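Local coordinates for HTH-type transcriptional regulator cbl (Escherichia coli K12, PDB 2FYI), which is a LysR-family transcriptional regulator that may act as an accessory regulator of the cys regulon, represented here by its cofactor-binding domain, at residues W87-T100 with E166-L180. Residues are numbered along the deposited sequence; the frame is centred on the assembly and turned at random.
Sequences WHHSLLVPHDHPLT and EQSSGEQEEENLIRL
With CG opposite its own backbone N (chi1 -176°), Leu92 carries CD2 to 3.8 Å from CD1 of Leu177, while Arg179, with chi1 -89°, sets its CG 4.0 Å from Leu92 CD1. On the other side of the sheet Val93 and Ile178, in its modelled conformer, run side by side, their CG2 methyls 3.7 Å apart, and Leu180 extends CD1 to Val93 and Leu99. Two pairs of backbone bonds, Leu91 with Leu180 and Val93 with Ile178, knit strand 177-180 antiparallel to strand 89-94. The latter strand also pairs with strand 161-165, so it is flanked by both in one α/β lobe of the LysR substrate-binding domain, of the periplasmic-binding-protein type. The chain between these neighbours loops out, and Arg179 ties the loop back: NH2 meets Glu174 OE1 in a salt bridge of 3.1 Å and Ser168 OG at 3.0 Å. A methionine in place of Arg179 would probably leave the Glu174 carboxylate without its mate and this loop less firmly tied to the strand. Nearer Trp87, Glu166 N donates to His88 O (2.9 Å), and its OE1 accepts from His88 N at 3.2 Å, from above the carboxylate plane; OE2 pairs with Arg183.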
loop_
_atom_site.group_PDB
_atom_site.type_symbol
_atom_site.label_atom_id
_atom_site.label_comp_id
_atom_site.label_asym_id
_atom_site.label_seq_id
_atom_site.Cartn_x
_atom_site.Cartn_y
_atom_site.Cartn_z
ATOM N N TRP A 87 18.229 8.464 -0.898
ATOM C CA TRP A 87 17.166 8.985 -1.744
ATOM C C TRP A 87 16.476 10.187 -1.156
ATOM O O TRP A 87 16.522 10.407 0.061
ATOM C CB TRP A 87 16.139 7.920 -1.988
ATOM C CG TRP A 87 15.446 7.466 -0.778
ATOM C CD1 TRP A 87 15.824 6.458 0.042
ATOM C CD2 TRP A 87 14.209 7.978 -0.251
ATOM N NE1 TRP A 87 14.899 6.292 1.050
ATOM C CE2 TRP A 87 13.896 7.212 0.890
ATOM C CE3 TRP A 87 13.333 9.007 -0.638
ATOM C CZ2 TRP A 87 12.738 7.443 1.653
ATOM C CZ3 TRP A 87 12.187 9.231 0.120
ATOM C CH2 TRP A 87 11.904 8.456 1.256
ATOM N N HIS A 88 15.830 10.953 -2.035
ATOM C CA HIS A 88 15.179 12.202 -1.664
ATOM C C HIS A 88 13.736 12.221 -2.087
ATOM O O HIS A 88 13.334 11.535 -3.033
ATOM C CB HIS A 88 15.826 13.353 -2.397
ATOM C CG HIS A 88 17.145 13.765 -1.844
ATOM N ND1 HIS A 88 17.274 14.767 -0.908
ATOM C CD2 HIS A 88 18.398 13.334 -2.109
ATOM C CE1 HIS A 88 18.549 14.931 -0.609
ATOM N NE2 HIS A 88 19.251 14.076 -1.326
ATOM N N HIS A 89 12.951 13.060 -1.428
ATOM C CA HIS A 89 11.586 13.281 -1.884
ATOM C C HIS A 89 11.564 14.223 -3.061
ATOM O O HIS A 89 12.387 15.143 -3.174
ATOM C CB HIS A 89 10.746 13.889 -0.789
ATOM C CG HIS A 89 10.516 12.978 0.365
ATOM N ND1 HIS A 89 11.147 13.146 1.579
ATOM C CD2 HIS A 89 9.732 11.885 0.491
ATOM C CE1 HIS A 89 10.758 12.194 2.404
ATOM N NE2 HIS A 89 9.893 11.420 1.771
ATOM N N SER A 90 10.609 14.027 -3.945
ATOM C CA SER A 90 10.380 15.067 -4.904
ATOM C C SER A 90 8.901 15.487 -4.953
ATOM O O SER A 90 8.052 14.925 -4.260
ATOM C CB SER A 90 11.017 14.746 -6.256
ATOM O OG SER A 90 10.337 13.720 -6.937
ATOM N N LEU A 91 8.605 16.536 -5.710
ATOM C CA LEU A 91 7.282 17.145 -5.634
ATOM C C LEU A 91 6.523 16.733 -6.869
ATOM O O LEU A 91 6.997 16.928 -7.985
ATOM C CB LEU A 91 7.405 18.671 -5.523
ATOM C CG LEU A 91 6.113 19.456 -5.280
ATOM C CD1 LEU A 91 5.449 18.992 -4.026
ATOM C CD2 LEU A 91 6.372 20.922 -5.172
ATOM N N LEU A 92 5.358 16.127 -6.674
ATOM C CA LEU A 92 4.542 15.652 -7.810
ATOM C C LEU A 92 3.319 16.548 -8.056
ATOM O O LEU A 92 2.465 16.688 -7.195
ATOM C CB LEU A 92 4.109 14.203 -7.573
ATOM C CG LEU A 92 3.323 13.465 -8.660
ATOM C CD1 LEU A 92 4.164 13.301 -9.887
ATOM C CD2 LEU A 92 2.846 12.101 -8.165
ATOM N N VAL A 93 3.234 17.173 -9.215
ATOM C CA VAL A 93 2.138 18.126 -9.457
ATOM C C VAL A 93 1.521 17.954 -10.827
ATOM O O VAL A 93 2.159 17.430 -11.720
ATOM C CB VAL A 93 2.603 19.589 -9.393
ATOM C CG1 VAL A 93 3.139 19.889 -8.021
ATOM C CG2 VAL A 93 3.648 19.872 -10.449
ATOM N N PRO A 94 0.264 18.369 -11.005
ATOM C CA PRO A 94 -0.330 18.304 -12.343
ATOM C C PRO A 94 0.388 19.183 -13.365
ATOM O O PRO A 94 1.012 20.176 -13.000
ATOM C CB PRO A 94 -1.755 18.806 -12.122
ATOM C CG PRO A 94 -1.995 18.686 -10.675
ATOM C CD PRO A 94 -0.693 18.860 -10.002
ATOM N N HIS A 95 0.276 18.811 -14.638
ATOM C CA HIS A 95 1.008 19.477 -15.726
ATOM C C HIS A 95 0.924 21.004 -15.712
ATOM O O HIS A 95 1.913 21.684 -16.024
ATOM C CB HIS A 95 0.599 18.950 -17.120
ATOM C CG HIS A 95 1.510 17.889 -17.670
ATOM N ND1 HIS A 95 2.859 17.837 -17.386
ATOM C CD2 HIS A 95 1.268 16.854 -18.513
ATOM C CE1 HIS A 95 3.403 16.805 -18.008
ATOM N NE2 HIS A 95 2.458 16.189 -18.696
ATOM N N ASP A 96 -0.239 21.547 -15.371
ATOM C CA ASP A 96 -0.421 22.972 -15.501
ATOM C C ASP A 96 -0.574 23.699 -14.163
ATOM O O ASP A 96 -1.257 24.724 -14.089
ATOM C CB ASP A 96 -1.555 23.281 -16.504
ATOM C CG ASP A 96 -1.018 23.549 -18.018
ATOM O OD1 ASP A 96 0.087 23.033 -18.417
ATOM O OD2 ASP A 96 -1.707 24.286 -18.823
ATOM N N HIS A 97 0.109 23.201 -13.122
ATOM C CA HIS A 97 -0.030 23.715 -11.760
ATOM C C HIS A 97 0.834 24.949 -11.538
ATOM O O HIS A 97 1.984 25.019 -12.012
ATOM C CB HIS A 97 0.332 22.595 -10.780
ATOM C CG HIS A 97 -0.080 22.858 -9.367
ATOM N ND1 HIS A 97 0.597 23.729 -8.539
ATOM C CD2 HIS A 97 -1.078 22.330 -8.619
ATOM C CE1 HIS A 97 0.014 23.746 -7.353
ATOM N NE2 HIS A 97 -1.006 22.909 -7.374
ATOM N N PRO A 98 0.280 25.942 -10.830
ATOM C CA PRO A 98 1.025 27.138 -10.384
ATOM C C PRO A 98 2.506 26.843 -9.990
ATOM O O PRO A 98 3.407 27.603 -10.361
ATOM C CB PRO A 98 0.189 27.616 -9.175
ATOM C CG PRO A 98 -1.224 27.112 -9.446
ATOM C CD PRO A 98 -1.136 25.956 -10.407
ATOM N N LEU A 99 2.744 25.742 -9.278
ATOM C CA LEU A 99 4.078 25.450 -8.814
ATOM C C LEU A 99 5.083 25.217 -9.953
ATOM O O LEU A 99 6.300 25.352 -9.762
ATOM C CB LEU A 99 4.021 24.277 -7.835
ATOM C CG LEU A 99 3.542 24.827 -6.489
ATOM C CD1 LEU A 99 3.462 23.750 -5.420
ATOM C CD2 LEU A 99 4.436 25.953 -6.047
ATOM N N THR A 100 4.566 24.887 -11.128
ATOM C CA THR A 100 5.411 24.654 -12.292
ATOM C C THR A 100 5.798 25.982 -12.881
ATOM O O THR A 100 6.678 26.054 -13.740
ATOM C CB THR A 100 4.687 23.853 -13.419
ATOM O OG1 THR A 100 3.650 24.652 -13.993
ATOM C CG2 THR A 100 4.082 22.594 -12.903
ATOM N N GLU A 166 11.655 9.931 -4.722
ATOM C CA GLU A 166 11.983 10.182 -6.130
ATOM C C GLU A 166 11.945 8.917 -7.016
ATOM O O GLU A 166 11.645 8.979 -8.208
ATOM C CB GLU A 166 13.333 10.886 -6.259
ATOM C CG GLU A 166 14.492 10.073 -5.654
ATOM C CD GLU A 166 15.895 10.698 -5.835
ATOM O OE1 GLU A 166 16.781 10.411 -5.000
ATOM O OE2 GLU A 166 16.113 11.459 -6.801
ATOM N N GLN A 167 12.239 7.770 -6.424
ATOM C CA GLN A 167 12.345 6.491 -7.139
ATOM C C GLN A 167 11.017 5.904 -7.636
ATOM O O GLN A 167 11.011 4.942 -8.392
ATOM C CB GLN A 167 12.950 5.572 -6.137
ATOM C CG GLN A 167 13.364 6.517 -5.070
ATOM C CD GLN A 167 13.211 5.983 -3.705
ATOM O OE1 GLN A 167 12.955 4.808 -3.491
ATOM N NE2 GLN A 167 13.418 6.832 -2.751
ATOM N N SER A 168 9.898 6.487 -7.216
ATOM C CA SER A 168 8.590 5.984 -7.575
ATOM C C SER A 168 8.145 6.495 -8.914
ATOM O O SER A 168 7.104 6.127 -9.397
ATOM C CB SER A 168 7.567 6.386 -6.531
ATOM O OG SER A 168 7.617 7.764 -6.337
ATOM N N SER A 169 8.922 7.377 -9.510
ATOM C CA SER A 169 8.627 7.813 -10.860
ATOM C C SER A 169 8.802 6.631 -11.816
ATOM O O SER A 169 7.998 6.444 -12.750
ATOM C CB SER A 169 9.566 8.945 -11.274
ATOM O OG SER A 169 10.821 8.409 -11.632
ATOM N N GLY A 170 9.852 5.842 -11.568
ATOM C CA GLY A 170 10.287 4.797 -12.484
ATOM C C GLY A 170 9.396 4.607 -13.707
ATOM O O GLY A 170 9.459 5.381 -14.686
ATOM N N GLU A 171 8.530 3.594 -13.610
ATOM C CA GLU A 171 7.832 2.970 -14.756
ATOM C C GLU A 171 6.392 3.479 -15.030
ATOM O O GLU A 171 5.711 3.971 -14.118
ATOM C CB GLU A 171 7.871 1.434 -14.596
ATOM C CG GLU A 171 8.305 0.945 -13.178
ATOM C CD GLU A 171 7.222 1.122 -12.088
ATOM O OE1 GLU A 171 6.183 1.779 -12.334
ATOM O OE2 GLU A 171 7.411 0.601 -10.969
ATOM N N GLN A 172 5.955 3.341 -16.290
ATOM C CA GLN A 172 4.696 3.928 -16.807
ATOM C C GLN A 172 4.454 5.345 -16.280
ATOM O O GLN A 172 3.308 5.721 -15.976
ATOM C CB GLN A 172 3.486 3.025 -16.514
ATOM C CG GLN A 172 2.148 3.532 -17.111
ATOM C CD GLN A 172 1.001 2.517 -16.970
ATOM O OE1 GLN A 172 1.182 1.415 -16.420
ATOM N NE2 GLN A 172 -0.185 2.886 -17.473
ATOM N N GLU A 173 5.541 6.122 -16.202
ATOM C CA GLU A 173 5.560 7.404 -15.486
ATOM C C GLU A 173 4.414 8.360 -15.874
ATOM O O GLU A 173 4.070 8.523 -17.055
ATOM C CB GLU A 173 6.952 8.064 -15.552
ATOM C CG GLU A 173 7.525 8.228 -16.962
ATOM C CD GLU A 173 7.320 9.640 -17.529
ATOM O OE1 GLU A 173 8.005 9.993 -18.516
ATOM O OE2 GLU A 173 6.483 10.402 -16.984
ATOM N N GLU A 174 3.847 8.967 -14.829
ATOM C CA GLU A 174 2.589 9.734 -14.807
ATOM C C GLU A 174 2.220 10.556 -16.051
ATOM O O GLU A 174 2.925 11.486 -16.438
ATOM C CB GLU A 174 2.629 10.637 -13.578
ATOM C CG GLU A 174 3.145 9.946 -12.269
ATOM C CD GLU A 174 4.680 9.828 -12.126
ATOM O OE1 GLU A 174 5.121 8.983 -11.328
ATOM O OE2 GLU A 174 5.446 10.561 -12.783
ATOM N N GLU A 175 1.093 10.200 -16.657
ATOM C CA GLU A 175 0.558 10.851 -17.873
ATOM C C GLU A 175 0.710 12.375 -17.968
ATOM O O GLU A 175 1.440 12.900 -18.806
ATOM C CB GLU A 175 -0.941 10.508 -18.021
ATOM C CG GLU A 175 -1.690 10.055 -16.690
ATOM C CD GLU A 175 -1.847 11.143 -15.551
ATOM O OE1 GLU A 175 -2.388 12.260 -15.778
ATOM O OE2 GLU A 175 -1.462 10.838 -14.398
ATOM N N ASN A 176 -0.033 13.065 -17.110
ATOM C CA ASN A 176 -0.133 14.512 -17.094
ATOM C C ASN A 176 0.310 15.060 -15.763
ATOM O O ASN A 176 -0.189 16.094 -15.313
ATOM C CB ASN A 176 -1.578 14.953 -17.299
ATOM C CG ASN A 176 -2.123 14.523 -18.619
ATOM O OD1 ASN A 176 -2.147 15.309 -19.565
ATOM N ND2 ASN A 176 -2.546 13.264 -18.713
ATOM N N LEU A 177 1.208 14.344 -15.112
ATOM C CA LEU A 177 1.817 14.841 -13.910
ATOM C C LEU A 177 3.266 15.089 -14.231
ATOM O O LEU A 177 3.793 14.537 -15.194
ATOM C CB LEU A 177 1.724 13.807 -12.800
ATOM C CG LEU A 177 0.360 13.246 -12.447
ATOM C CD1 LEU A 177 0.518 12.440 -11.180
ATOM C CD2 LEU A 177 -0.647 14.361 -12.265
ATOM N N ILE A 178 3.917 15.904 -13.407
ATOM C CA ILE A 178 5.334 16.221 -13.568
ATOM C C ILE A 178 6.015 16.236 -12.194
ATOM O O ILE A 178 5.395 16.624 -11.193
ATOM C CB ILE A 178 5.510 17.566 -14.321
ATOM C CG1 ILE A 178 6.964 18.031 -14.305
ATOM C CG2 ILE A 178 4.589 18.632 -13.752
ATOM C CD1 ILE A 178 7.267 19.105 -15.353
ATOM N N ARG A 179 7.267 15.785 -12.137
ATOM C CA ARG A 179 8.040 15.800 -10.886
ATOM C C ARG A 179 8.921 17.050 -10.792
ATOM O O ARG A 179 9.711 17.298 -11.665
ATOM C CB ARG A 179 8.889 14.532 -10.787
ATOM C CG ARG A 179 8.164 13.380 -10.127
ATOM C CD ARG A 179 8.476 11.985 -10.743
ATOM N NE ARG A 179 7.531 10.965 -10.245
ATOM C CZ ARG A 179 7.602 10.392 -9.029
ATOM N NH1 ARG A 179 8.599 10.701 -8.191
ATOM N NH2 ARG A 179 6.689 9.495 -8.653
ATOM N N LEU A 180 8.775 17.857 -9.756
ATOM C CA LEU A 180 9.657 19.010 -9.603
ATOM C C LEU A 180 10.730 18.686 -8.556
ATOM O O LEU A 180 10.444 18.048 -7.516
ATOM C CB LEU A 180 8.867 20.245 -9.207
ATOM C CG LEU A 180 7.664 20.646 -10.084
ATOM C CD1 LEU A 180 6.945 21.920 -9.645
ATOM C CD2 LEU A 180 8.146 20.769 -11.489
#